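Local coordinates for protein lovastatin nonaketide synthase, polyketide synthase component (PDB 7CPX) that builds the nonaketide dihydromonacolin L from malonyl-CoA, as the homodimeric iterative polyketide synthase that works with its partner lovC in lovastatin biosynthesis, at residues 205-211 against 244-250. The protein carries 2 engineered substitutions. Numbering follows the deposited sequence.
Sequences AAGANLI and RGEAVCS
Residues 205-209 and 247-250 run antiparallel as neighbouring strands in ordinary beta conformation, their axes 4.6 Å apart at 174°. Gly207 and Cys249 form a hydrogen-bonded pair, Gly207 N to Cys249 O and Cys249 N to Gly207 O both 2.9 Å; the next is Asn209 N to Ala247 O and Ala247 N to Asn209 O, also 2.9 Å. Between and beyond them, Ala208-Val248 and Ala206-Ser250 are non-hydrogen-bonded pairs, with CA atoms 4.3 and 4.1 Å apart. Helix 97-113 lies over the face carrying these two pairs, Leu102 on Ala206 and Thr105 on Val248; small Ala206, Ala208 and Ser250 leave it room. Val248 (chi1 t) places CG2 4.2 Å from Ala208 CB and 3.8 Å from CD2 of Leu210 (mt), while Ser250 OG (chi1 m) is hydrogen-bonded to Thr105 OG1. The other face, with Ala247, Cys249 and Asn209, lies against helix 369-386; Gly207 adds no bulk there. The pair belongs to the sheet of the N-terminal half of the thiolase-fold ketosynthase, packed between these helices. From Asn209 onward, side-chain bonds join the backbone pairing. An amide can donate and accept at once: Asn209 (chi1 t, chi2 84°) gives ND2 to Gly245 O, a very short 2.3 Å, while OD1 accepts from Thr133 and, weakly, from Arg244 NH1 at 3.3 Å. Arg244 (chi1 m, chi2 t, chi3 p), long and rich in donors, curls back to reach it; its guanidinium makes a cation-pi contact with Phe217, and its side chain is about 6 Å from that of His367, predicted to be catalytic. Glu246 (chi1 m, chi2 t) carries OE2 to Ile211 N at 2.5 Å, though that oxygen is less surely placed, and its buried charge is met by Arg48.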
loop_
_atom_site.group_PDB
_atom_site.type_symbol
_atom_site.label_atom_id
_atom_site.label_comp_id
_atom_site.label_asym_id
_atom_site.label_seq_id
_atom_site.Cartn_x
_atom_site.Cartn_y
_atom_site.Cartn_z
ATOM N N ALA A 205 31.953 33.541 1.279
ATOM C CA ALA A 205 31.041 33.367 0.160
ATOM C C ALA A 205 31.074 31.888 -0.189
ATOM O O ALA A 205 32.079 31.385 -0.700
ATOM C CB ALA A 205 31.445 34.232 -1.030
ATOM N N ALA A 206 29.998 31.186 0.125
ATOM C CA ALA A 206 29.947 29.746 -0.035
ATOM C C ALA A 206 28.810 29.375 -0.972
ATOM O O ALA A 206 27.925 30.176 -1.272
ATOM C CB ALA A 206 29.774 29.047 1.318
ATOM N N GLY A 207 28.860 28.138 -1.440
ATOM C CA GLY A 207 27.807 27.593 -2.270
ATOM C C GLY A 207 27.752 26.100 -2.084
ATOM O O GLY A 207 28.770 25.455 -1.812
ATOM N N ALA A 208 26.556 25.541 -2.232
ATOM C CA ALA A 208 26.367 24.115 -2.000
ATOM C C ALA A 208 25.272 23.588 -2.910
ATOM O O ALA A 208 24.131 24.054 -2.844
ATOM C CB ALA A 208 26.019 23.844 -0.537
ATOM N N ASN A 209 25.623 22.620 -3.751
ATOM C CA ASN A 209 24.655 21.847 -4.512
ATOM C C ASN A 209 25.013 20.380 -4.369
ATOM O O ASN A 209 26.153 19.990 -4.637
ATOM C CB ASN A 209 24.640 22.246 -5.985
ATOM C CG ASN A 209 23.799 21.314 -6.831
ATOM O OD1 ASN A 209 22.582 21.470 -6.927
ATOM N ND2 ASN A 209 24.446 20.337 -7.454
ATOM N N LEU A 210 24.049 19.574 -3.946
ATOM C CA LEU A 210 24.277 18.160 -3.704
ATOM C C LEU A 210 23.165 17.338 -4.332
ATOM O O LEU A 210 22.033 17.804 -4.494
ATOM C CB LEU A 210 24.364 17.862 -2.207
ATOM C CG LEU A 210 25.563 18.489 -1.495
ATOM C CD1 LEU A 210 25.523 18.152 -0.026
ATOM C CD2 LEU A 210 26.867 18.018 -2.110
ATOM N N ILE A 211 23.508 16.102 -4.679
ATOM C CA ILE A 211 22.584 15.176 -5.314
ATOM C C ILE A 211 22.230 14.094 -4.305
ATOM O O ILE A 211 22.914 13.070 -4.205
ATOM C CB ILE A 211 23.194 14.582 -6.595
ATOM C CG1 ILE A 211 23.242 15.650 -7.687
ATOM C CG2 ILE A 211 22.400 13.380 -7.051
ATOM C CD1 ILE A 211 24.249 15.379 -8.764
ATOM N N ARG A 244 23.882 18.011 -13.886
ATOM C CA ARG A 244 23.976 18.393 -12.487
ATOM C C ARG A 244 25.303 17.930 -11.904
ATOM O O ARG A 244 25.818 16.866 -12.257
ATOM C CB ARG A 244 22.817 17.794 -11.694
ATOM C CG ARG A 244 21.479 18.467 -11.946
ATOM C CD ARG A 244 20.372 17.823 -11.128
ATOM N NE ARG A 244 20.792 17.581 -9.754
ATOM C CZ ARG A 244 20.952 18.532 -8.846
ATOM N NH1 ARG A 244 20.728 19.803 -9.130
ATOM N NH2 ARG A 244 21.357 18.200 -7.622
ATOM N N GLY A 245 25.860 18.739 -11.022
ATOM C CA GLY A 245 27.111 18.404 -10.365
ATOM C C GLY A 245 27.034 18.678 -8.881
ATOM O O GLY A 245 26.415 19.649 -8.448
ATOM N N GLU A 246 27.664 17.805 -8.103
ATOM C CA GLU A 246 27.749 17.979 -6.662
ATOM C C GLU A 246 29.006 18.766 -6.332
ATOM O O GLU A 246 30.119 18.321 -6.631
ATOM C CB GLU A 246 27.775 16.633 -5.945
ATOM C CG GLU A 246 26.474 15.883 -5.965
ATOM C CD GLU A 246 26.449 14.785 -4.926
ATOM O OE1 GLU A 246 27.538 14.319 -4.531
ATOM O OE2 GLU A 246 25.347 14.396 -4.486
ATOM N N ALA A 247 28.834 19.925 -5.705
ATOM C CA ALA A 247 29.976 20.732 -5.315
ATOM C C ALA A 247 29.601 21.589 -4.120
ATOM O O ALA A 247 28.491 22.126 -4.047
ATOM C CB ALA A 247 30.460 21.609 -6.472
ATOM N N VAL A 248 30.536 21.703 -3.185
ATOM C CA VAL A 248 30.416 22.593 -2.039
ATOM C C VAL A 248 31.684 23.430 -1.998
ATOM O O VAL A 248 32.776 22.901 -1.761
ATOM C CB VAL A 248 30.217 21.830 -0.725
ATOM C CG1 VAL A 248 30.052 22.805 0.424
ATOM C CG2 VAL A 248 29.012 20.916 -0.833
ATOM N N CYS A 249 31.543 24.729 -2.216
ATOM C CA CYS A 249 32.673 25.643 -2.263
ATOM C C CYS A 249 32.538 26.671 -1.155
ATOM O O CYS A 249 31.427 27.052 -0.782
ATOM C CB CYS A 249 32.756 26.349 -3.617
ATOM S SG CYS A 249 34.204 27.412 -3.812
ATOM N N SER A 250 33.674 27.103 -0.622
ATOM C CA SER A 250 33.722 28.195 0.333
ATOM C C SER A 250 34.913 29.067 -0.014
ATOM O O SER A 250 36.002 28.555 -0.278
ATOM C CB SER A 250 33.837 27.682 1.771
ATOM O OG SER A 250 32.754 26.830 2.094
#